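Local structure of glycosyl hydrolase, family 38 (Enterococcus faecalis, 3LVT) at residues S51-G56 / P120-Y125; Q389-I394 / T804-A809; I583-V588 / Q608-P613. The protein probably hydrolyses alpha-mannosidic linkages and carries a bound calcium ion in the crystal. All coordinates share one frame; numbering follows the deposited sequence.

Three distant contacts illustrate how a long chain is folded back on itself at several scales. From the N terminus, interaction 1 comes first: it closes a mostly helical loop of 63 residues within the N-terminal family 38 domain and is complete before the others begin. Interaction 2 then opens in the C-terminal part of helix 362-392 and closes only 409 residues later, at strand 804-807, tying the helical middle of the protein to the C-terminal beta-rich part. Interaction 3 is nested inside that large loop and joins two beta layers across a 19-residue connection. The contacts remain separate, with nearest atoms about 31 Å apart for interactions 2 and 3.

Interaction 1 of 3, residues S51-G56 / P120-Y125; sequences SFHLDG and PVQLGY
Gln122 meets His53 at the rim of the imidazole: the end of the glutamine side chain reaches the CE1 edge near the ring plane, and the two side chains run past each other in opposite directions. Lys85 and Asp264 also touch Gln122. Leu123 follows with an apolar touch and a polar link. Its CD1 methyl stands 4.2 Å from His53 NE2, while a water 2.9 Å from His53 NE2 lies 3.1 Å from Leu123 O, within hydrogen-bonding distance of both, and can link ring and backbone. Phe263 packs on both Leu123 and His53, meeting the histidine edge-to-face. At Tyr125, CG lies anti to the backbone N (chi1 -172°), which carries the phenol ring across to the 51-56 segment. There Tyr125 becomes a further aromatic partner of His53, whose edge, led by CD2, points at the Tyr125 face in a T-shaped pair, centroids 5.3 Å apart and planes at 62°. Asp55 approaches the same ring elsewhere: its OD1 is 3.5 Å from Tyr125 CE2, the carboxylate standing almost upright to the ring at 88°. The backbone Asp55 O lies 3.4 Å from Tyr125 CD2. Strand 52-53 pairs in parallel with 84-85, whereas 124-126 is the edge strand of a separate mixed sheet; such strands alternating with helices are typical of the alpha/beta N-terminal domain of family 38.

Interaction 2 of 3, residues Q389-I394 / T804-A809; sequences QLTEAI and TAATTA
Thr391 and Thr808 meet where the C-terminal part of helix 362-392 rests against strand 804-807 and the residues just beyond it, a helix-on-sheet contact between the helical middle of the protein and its antiparallel beta region. The strand pairs with 404-410, and Leu390, one residue ahead of the contact, turns to Phe409 of that neighbouring strand and to Met327 and Val331 of helix 304-332. Together Thr391 and Thr808 supply most of the buried surface. Thr391 OG1 sits between the backbone N and the carbonyl carbon (chi1 47°) and is turned back along the helix to hydrogen bond Thr387 O, the classic threonine bond to the carbonyl one turn earlier. The hydroxyl is thus engaged within its own helix, and what Thr391 offers across the contact is largely carbon. CB lies 3.5 Å from Thr808 OG1, CG2 stands 4.1 Å from Ala806 CB, and the Thr808 methyl CG2 comes to 3.8 Å from Thr391 OG1. The two threonines cross at a slant, in van der Waals contact without a hydrogen bond between them. Glu392 adds its backbone at the margin, where N is 4.3 Å from Thr808 CG2. Beyond it, Ile394 leans on Val407 and Trp504. A backbone bond holds the chain here: Ile394 N donates to Thr391 O at 3.1 Å, and the same oxygen also receives a weak hydrogen bond from His811 NE2.

Interaction 3 of 3, residues I583-V588 / Q608-P613; sequences ITTENV and QTVMLP
Thr585 and Val610 are brought together by their first torsions: Thr585 OG1 lies between the backbone N and the carbonyl carbon (chi1 56°), which leaves CG2 anti to the carbonyl carbon, and Val610 holds CG1 in the corresponding place (chi1 -67°). These two methyls, Thr585 CG2 and Val610 CG1, face each other at 3.7 Å. The same turn puts Thr585 OG1 where it accepts a hydrogen bond from Phe562 N. Beside it Val588, nearly perpendicular to Val610, sets its CG2 3.9 Å from Val610 CG1, which therefore touches two residues of the 583-588 segment. Val588 spreads its two methyls along the strand: CG2 rests 3.7 Å from Thr609 O, and CG1 lies 3.7 Å from Gln608 CG. The glutamine is bent at its second torsion, and its amide end lies across Thr585 CB and CG2, while its NE2 gives a hydrogen bond to Asn542 O. Farther along, Ile583 and Leu612 lie antiparallel, side by side, Ile583 CG1 reaching to 3.5 Å from Leu612 CD2. The backbones keep their distance, with Thr585 CA and Val610 CA 6.9 Å apart, and bond to other partners: strand 583-584 to 555-566, strand 601-613 to 641-653. Two antiparallel sheets are thus laid face to face, as in the beta-sandwich of family 38 C-terminal domains. With no hydrogen bond crossing the interface, and with Thr585 OG1 and Gln608 NE2 bonded elsewhere, the layers are held here by van der Waals contact of mainly methyl and methylene groups, an attraction of short range and little directionality.

Interaction 1 of 3, residues S51-G56 / P120-Y125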
loop_
_atom_site.group_PDB
_atom_site.type_symbol
_atom_site.label_atom_id
_atom_site.label_comp_id
_atom_site.label_asym_id
_atom_site.label_seq_id
_atom_site.Cartn_x
_atom_site.Cartn_y
_atom_site.Cartn_z
ATOM N N SER A 51 -11.496 23.297 -26.110
ATOM C CA SER A 51 -11.635 22.543 -24.868
ATOM C C SER A 51 -10.532 22.858 -23.865
ATOM O O SER A 51 -9.483 23.355 -24.228
ATOM C CB SER A 51 -11.615 21.030 -25.148
ATOM O OG SER A 51 -10.462 20.652 -25.892
ATOM N N PHE A 52 -10.736 22.455 -22.631
ATOM C CA PHE A 52 -9.684 22.485 -21.662
ATOM C C PHE A 52 -9.446 21.107 -21.080
ATOM O O PHE A 52 -10.339 20.326 -20.967
ATOM C CB PHE A 52 -10.034 23.450 -20.574
ATOM C CG PHE A 52 -8.920 23.738 -19.679
ATOM C CD1 PHE A 52 -8.006 24.686 -19.996
ATOM C CD2 PHE A 52 -8.770 23.044 -18.518
ATOM C CE1 PHE A 52 -6.976 24.935 -19.180
ATOM C CE2 PHE A 52 -7.741 23.299 -17.696
ATOM C CZ PHE A 52 -6.840 24.238 -18.027
ATOM N N HIS A 53 -8.216 20.809 -20.723
ATOM C CA HIS A 53 -7.902 19.507 -20.184
ATOM C C HIS A 53 -7.769 19.537 -18.688
ATOM O O HIS A 53 -6.842 20.089 -18.148
ATOM C CB HIS A 53 -6.648 18.920 -20.807
ATOM C CG HIS A 53 -6.577 17.440 -20.686
ATOM N ND1 HIS A 53 -7.382 16.601 -21.410
ATOM C CD2 HIS A 53 -5.831 16.649 -19.890
ATOM C CE1 HIS A 53 -7.120 15.356 -21.085
ATOM N NE2 HIS A 53 -6.186 15.359 -20.162
ATOM N N LEU A 54 -8.718 18.907 -18.028
ATOM C CA LEU A 54 -8.861 19.017 -16.607
ATOM C C LEU A 54 -8.030 18.046 -15.843
ATOM O O LEU A 54 -8.493 17.439 -14.923
ATOM C CB LEU A 54 -10.301 18.800 -16.228
ATOM C CG LEU A 54 -10.944 19.838 -15.335
ATOM C CD1 LEU A 54 -11.835 19.181 -14.362
ATOM C CD2 LEU A 54 -9.962 20.703 -14.657
ATOM N N ASP A 55 -6.800 17.886 -16.252
ATOM C CA ASP A 55 -5.778 17.463 -15.364
ATOM C C ASP A 55 -5.758 15.991 -14.934
ATOM O O ASP A 55 -5.056 15.630 -14.031
ATOM C CB ASP A 55 -5.894 18.372 -14.176
ATOM C CG ASP A 55 -4.718 18.334 -13.359
ATOM O OD1 ASP A 55 -3.844 17.555 -13.713
ATOM O OD2 ASP A 55 -4.649 19.061 -12.370
ATOM N N GLY A 56 -6.528 15.148 -15.597
ATOM C CA GLY A 56 -6.461 13.717 -15.407
ATOM C C GLY A 56 -7.170 13.085 -14.234
ATOM O O GLY A 56 -7.010 11.916 -13.975
ATOM N N PRO A 120 -16.434 10.686 -22.052
ATOM C CA PRO A 120 -15.743 9.554 -22.645
ATOM C C PRO A 120 -14.376 9.452 -22.005
ATOM O O PRO A 120 -13.897 10.410 -21.397
ATOM C CB PRO A 120 -15.594 9.967 -24.101
ATOM C CG PRO A 120 -15.449 11.486 -24.030
ATOM C CD PRO A 120 -16.372 11.894 -22.904
ATOM N N VAL A 121 -13.748 8.304 -22.173
ATOM C CA VAL A 121 -12.461 8.017 -21.561
ATOM C C VAL A 121 -11.318 8.844 -22.157
ATOM O O VAL A 121 -11.128 8.870 -23.379
ATOM C CB VAL A 121 -12.151 6.513 -21.678
ATOM C CG1 VAL A 121 -10.972 6.153 -20.830
ATOM C CG2 VAL A 121 -13.360 5.704 -21.237
ATOM N N GLN A 122 -10.573 9.513 -21.274
ATOM C CA GLN A 122 -9.340 10.224 -21.635
ATOM C C GLN A 122 -8.125 9.331 -21.495
ATOM O O GLN A 122 -8.168 8.328 -20.796
ATOM C CB GLN A 122 -9.133 11.444 -20.739
ATOM C CG GLN A 122 -10.214 12.479 -20.852
ATOM C CD GLN A 122 -10.495 12.851 -22.285
ATOM O OE1 GLN A 122 -11.521 12.466 -22.842
ATOM N NE2 GLN A 122 -9.577 13.581 -22.903
ATOM N N LEU A 123 -7.032 9.703 -22.146
ATOM C CA LEU A 123 -5.761 9.050 -21.906
ATOM C C LEU A 123 -5.395 9.126 -20.423
ATOM O O LEU A 123 -5.876 10.019 -19.704
ATOM C CB LEU A 123 -4.648 9.700 -22.742
ATOM C CG LEU A 123 -4.395 11.218 -22.844
ATOM C CD1 LEU A 123 -4.185 11.938 -21.528
ATOM C CD2 LEU A 123 -3.185 11.422 -23.720
ATOM N N GLY A 124 -4.557 8.187 -19.972
ATOM C CA GLY A 124 -3.904 8.280 -18.673
ATOM C C GLY A 124 -2.979 9.475 -18.706
ATOM O O GLY A 124 -2.361 9.758 -19.729
ATOM N N TYR A 125 -2.885 10.188 -17.597
ATOM C CA TYR A 125 -2.190 11.466 -17.581
ATOM C C TYR A 125 -1.174 11.490 -16.457
ATOM O O TYR A 125 -1.523 11.226 -15.313
ATOM C CB TYR A 125 -3.225 12.567 -17.411
ATOM C CG TYR A 125 -2.732 13.985 -17.560
ATOM C CD1 TYR A 125 -2.249 14.476 -18.775
ATOM C CD2 TYR A 125 -2.811 14.859 -16.496
ATOM C CE1 TYR A 125 -1.824 15.804 -18.892
ATOM C CE2 TYR A 125 -2.392 16.179 -16.608
ATOM C CZ TYR A 125 -1.907 16.644 -17.792
ATOM O OH TYR A 125 -1.513 17.959 -17.828
HETATM O O HOH W 1 -6.674 12.816 -18.767
#

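Interaction 2 of 3, residues Q389-I394 / T804-A809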
loop_
_atom_site.group_PDB
_atom_site.type_symbol
_atom_site.label_atom_id
_atom_site.label_comp_id
_atom_site.label_asym_id
_atom_site.label_seq_id
_atom_site.Cartn_x
_atom_site.Cartn_y
_atom_site.Cartn_z
ATOM N N GLN A 389 -23.124 -10.590 10.663
ATOM C CA GLN A 389 -24.125 -11.133 9.738
ATOM C C GLN A 389 -23.801 -12.572 9.371
ATOM O O GLN A 389 -24.693 -13.390 9.098
ATOM C CB GLN A 389 -24.173 -10.293 8.459
ATOM C CG GLN A 389 -25.047 -9.048 8.563
ATOM C CD GLN A 389 -24.546 -7.856 7.738
ATOM O OE1 GLN A 389 -23.506 -7.915 7.069
ATOM N NE2 GLN A 389 -25.289 -6.755 7.801
ATOM N N LEU A 390 -22.505 -12.853 9.395
ATOM C CA LEU A 390 -21.936 -14.067 8.891
ATOM C C LEU A 390 -21.902 -15.130 9.992
ATOM O O LEU A 390 -22.192 -16.296 9.735
ATOM C CB LEU A 390 -20.544 -13.749 8.376
ATOM C CG LEU A 390 -19.907 -14.513 7.225
ATOM C CD1 LEU A 390 -20.858 -14.815 6.068
ATOM C CD2 LEU A 390 -18.713 -13.716 6.733
ATOM N N THR A 391 -21.576 -14.716 11.213
ATOM C CA THR A 391 -21.484 -15.639 12.328
ATOM C C THR A 391 -22.867 -15.988 12.821
ATOM O O THR A 391 -23.103 -17.119 13.267
ATOM C CB THR A 391 -20.676 -15.072 13.511
ATOM O OG1 THR A 391 -21.108 -13.740 13.785
ATOM C CG2 THR A 391 -19.198 -15.072 13.202
ATOM N N GLU A 392 -23.778 -15.014 12.749
ATOM C CA GLU A 392 -25.181 -15.219 13.118
ATOM C C GLU A 392 -25.811 -16.339 12.278
ATOM O O GLU A 392 -26.671 -17.057 12.758
ATOM C CB GLU A 392 -25.979 -13.936 12.913
ATOM C CG GLU A 392 -27.084 -13.716 13.911
ATOM C CD GLU A 392 -26.563 -13.184 15.248
ATOM O OE1 GLU A 392 -25.904 -12.114 15.235
ATOM O OE2 GLU A 392 -26.819 -13.830 16.308
ATOM N N ALA A 393 -25.374 -16.479 11.032
ATOM C CA ALA A 393 -25.928 -17.478 10.131
ATOM C C ALA A 393 -25.254 -18.854 10.257
ATOM O O ALA A 393 -25.701 -19.846 9.658
ATOM C CB ALA A 393 -25.865 -16.982 8.691
ATOM N N ILE A 394 -24.176 -18.904 11.030
ATOM C CA ILE A 394 -23.447 -20.149 11.201
ATOM C C ILE A 394 -24.180 -20.997 12.248
ATOM O O ILE A 394 -24.659 -20.475 13.263
ATOM C CB ILE A 394 -21.960 -19.905 11.561
ATOM C CG1 ILE A 394 -21.251 -19.223 10.396
ATOM C CG2 ILE A 394 -21.242 -21.222 11.929
ATOM C CD1 ILE A 394 -19.851 -18.773 10.691
ATOM N N THR A 804 -9.464 -13.220 11.306
ATOM C CA THR A 804 -10.495 -12.458 11.976
ATOM C C THR A 804 -11.137 -13.434 12.923
ATOM O O THR A 804 -11.397 -14.595 12.570
ATOM C CB THR A 804 -11.565 -11.948 11.012
ATOM O OG1 THR A 804 -11.011 -11.816 9.697
ATOM C CG2 THR A 804 -12.098 -10.600 11.469
ATOM N N ALA A 805 -11.367 -12.970 14.139
ATOM C CA ALA A 805 -11.918 -13.806 15.161
ATOM C C ALA A 805 -13.157 -13.118 15.712
ATOM O O ALA A 805 -13.113 -11.958 16.156
ATOM C CB ALA A 805 -10.907 -14.032 16.238
ATOM N N ALA A 806 -14.279 -13.831 15.664
ATOM C CA ALA A 806 -15.485 -13.314 16.266
ATOM C C ALA A 806 -16.101 -14.382 17.127
ATOM O O ALA A 806 -16.043 -15.554 16.793
ATOM C CB ALA A 806 -16.455 -12.837 15.200
ATOM N N THR A 807 -16.656 -13.961 18.249
ATOM C CA THR A 807 -17.455 -14.815 19.099
ATOM C C THR A 807 -18.905 -14.784 18.604
ATOM O O THR A 807 -19.277 -13.878 17.838
ATOM C CB THR A 807 -17.393 -14.353 20.580
ATOM O OG1 THR A 807 -17.842 -12.996 20.687
ATOM C CG2 THR A 807 -15.979 -14.441 21.104
ATOM N N THR A 808 -19.693 -15.789 19.010
ATOM C CA THR A 808 -21.155 -15.788 18.859
ATOM C C THR A 808 -21.829 -16.610 19.953
ATOM O O THR A 808 -21.179 -17.348 20.699
ATOM C CB THR A 808 -21.642 -16.395 17.522
ATOM O OG1 THR A 808 -20.534 -16.654 16.657
ATOM C CG2 THR A 808 -22.657 -15.475 16.826
ATOM N N ALA A 809 -23.146 -16.481 20.025
ATOM C CA ALA A 809 -23.962 -17.313 20.883
ATOM C C ALA A 809 -24.173 -18.697 20.247
ATOM O O ALA A 809 -23.851 -18.911 19.062
ATOM C CB ALA A 809 -25.313 -16.619 21.130
#

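Interaction 3 of 3, residues I583-V588 / Q608-P613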
loop_
_atom_site.group_PDB
_atom_site.type_symbol
_atom_site.label_atom_id
_atom_site.label_comp_id
_atom_site.label_asym_id
_atom_site.label_seq_id
_atom_site.Cartn_x
_atom_site.Cartn_y
_atom_site.Cartn_z
ATOM N N ILE A 583 26.608 4.906 14.253
ATOM C CA ILE A 583 26.572 4.054 15.438
ATOM C C ILE A 583 25.829 2.748 15.143
ATOM O O ILE A 583 24.888 2.713 14.358
ATOM C CB ILE A 583 25.862 4.734 16.619
ATOM C CG1 ILE A 583 26.056 6.261 16.590
ATOM C CG2 ILE A 583 26.282 4.090 17.931
ATOM C CD1 ILE A 583 27.211 6.815 17.411
ATOM N N THR A 584 26.232 1.690 15.831
ATOM C CA THR A 584 25.797 0.331 15.548
ATOM C C THR A 584 25.653 -0.405 16.870
ATOM O O THR A 584 26.271 -0.009 17.868
ATOM C CB THR A 584 26.829 -0.322 14.583
ATOM O OG1 THR A 584 26.210 -0.624 13.332
ATOM C CG2 THR A 584 27.429 -1.550 15.130
ATOM N N THR A 585 24.824 -1.447 16.891
ATOM C CA THR A 585 24.701 -2.318 18.072
ATOM C C THR A 585 25.628 -3.527 18.069
ATOM O O THR A 585 25.402 -4.481 18.810
ATOM C CB THR A 585 23.267 -2.862 18.269
ATOM O OG1 THR A 585 22.835 -3.550 17.081
ATOM C CG2 THR A 585 22.326 -1.741 18.641
ATOM N N GLU A 586 26.665 -3.477 17.253
ATOM C CA GLU A 586 27.651 -4.557 17.141
ATOM C C GLU A 586 28.510 -4.782 18.380
ATOM O O GLU A 586 28.941 -5.900 18.622
ATOM C CB GLU A 586 28.569 -4.290 15.955
ATOM C CG GLU A 586 29.441 -5.441 15.562
ATOM C CD GLU A 586 30.073 -5.234 14.190
ATOM O OE1 GLU A 586 29.805 -4.170 13.541
ATOM O OE2 GLU A 586 30.830 -6.153 13.766
ATOM N N ASN A 587 28.785 -3.738 19.149
ATOM C CA ASN A 587 29.595 -3.922 20.344
ATOM C C ASN A 587 28.880 -3.495 21.614
ATOM O O ASN A 587 29.482 -3.220 22.642
ATOM C CB ASN A 587 30.982 -3.307 20.179
ATOM C CG ASN A 587 31.854 -4.106 19.205
ATOM O OD1 ASN A 587 32.365 -3.552 18.223
ATOM N ND2 ASN A 587 32.012 -5.422 19.465
ATOM N N VAL A 588 27.562 -3.517 21.506
ATOM C CA VAL A 588 26.643 -3.292 22.595
ATOM C C VAL A 588 26.344 -4.598 23.306
ATOM O O VAL A 588 26.284 -5.653 22.695
ATOM C CB VAL A 588 25.348 -2.715 22.032
ATOM C CG1 VAL A 588 24.138 -3.193 22.815
ATOM C CG2 VAL A 588 25.440 -1.185 21.971
ATOM N N GLN A 608 18.544 -2.927 23.768
ATOM C CA GLN A 608 19.832 -2.303 23.483
ATOM C C GLN A 608 19.818 -0.801 23.788
ATOM O O GLN A 608 18.906 -0.070 23.378
ATOM C CB GLN A 608 20.206 -2.520 22.009
ATOM C CG GLN A 608 20.729 -3.903 21.662
ATOM C CD GLN A 608 20.110 -4.448 20.394
ATOM O OE1 GLN A 608 19.014 -4.055 20.013
ATOM N NE2 GLN A 608 20.801 -5.376 19.742
ATOM N N THR A 609 20.840 -0.355 24.505
ATOM C CA THR A 609 21.118 1.072 24.680
ATOM C C THR A 609 22.324 1.503 23.860
ATOM O O THR A 609 23.427 1.032 24.068
ATOM C CB THR A 609 21.395 1.419 26.140
ATOM O OG1 THR A 609 20.272 1.022 26.922
ATOM C CG2 THR A 609 21.584 2.925 26.300
ATOM N N VAL A 610 22.090 2.392 22.914
ATOM C CA VAL A 610 23.169 3.042 22.208
ATOM C C VAL A 610 23.233 4.499 22.655
ATOM O O VAL A 610 22.242 5.058 23.119
ATOM C CB VAL A 610 22.984 2.937 20.684
ATOM C CG1 VAL A 610 23.121 1.483 20.234
ATOM C CG2 VAL A 610 21.645 3.510 20.247
HETATM N N MSE A 611 24.397 5.107 22.535
HETATM C CA MSE A 611 24.553 6.516 22.897
HETATM C C MSE A 611 24.513 7.340 21.626
HETATM O O MSE A 611 25.427 7.275 20.802
HETATM C CB MSE A 611 25.890 6.735 23.612
HETATM C CG MSE A 611 26.020 5.983 24.920
HETATM SE SE MSE A 611 24.749 6.648 26.274
HETATM C CE MSE A 611 25.029 8.613 26.090
ATOM N N LEU A 612 23.457 8.114 21.457
ATOM C CA LEU A 612 23.275 8.831 20.215
ATOM C C LEU A 612 23.333 10.334 20.386
ATOM O O LEU A 612 22.883 10.860 21.412
ATOM C CB LEU A 612 21.952 8.434 19.570
ATOM C CG LEU A 612 21.847 6.980 19.105
ATOM C CD1 LEU A 612 20.507 6.687 18.430
ATOM C CD2 LEU A 612 22.946 6.708 18.121
ATOM N N PRO A 613 23.900 11.035 19.379
ATOM C CA PRO A 613 23.807 12.501 19.332
ATOM C C PRO A 613 22.357 12.911 19.474
ATOM O O PRO A 613 21.473 12.223 18.950
ATOM C CB PRO A 613 24.328 12.847 17.931
ATOM C CG PRO A 613 25.269 11.722 17.634
ATOM C CD PRO A 613 24.688 10.502 18.252
#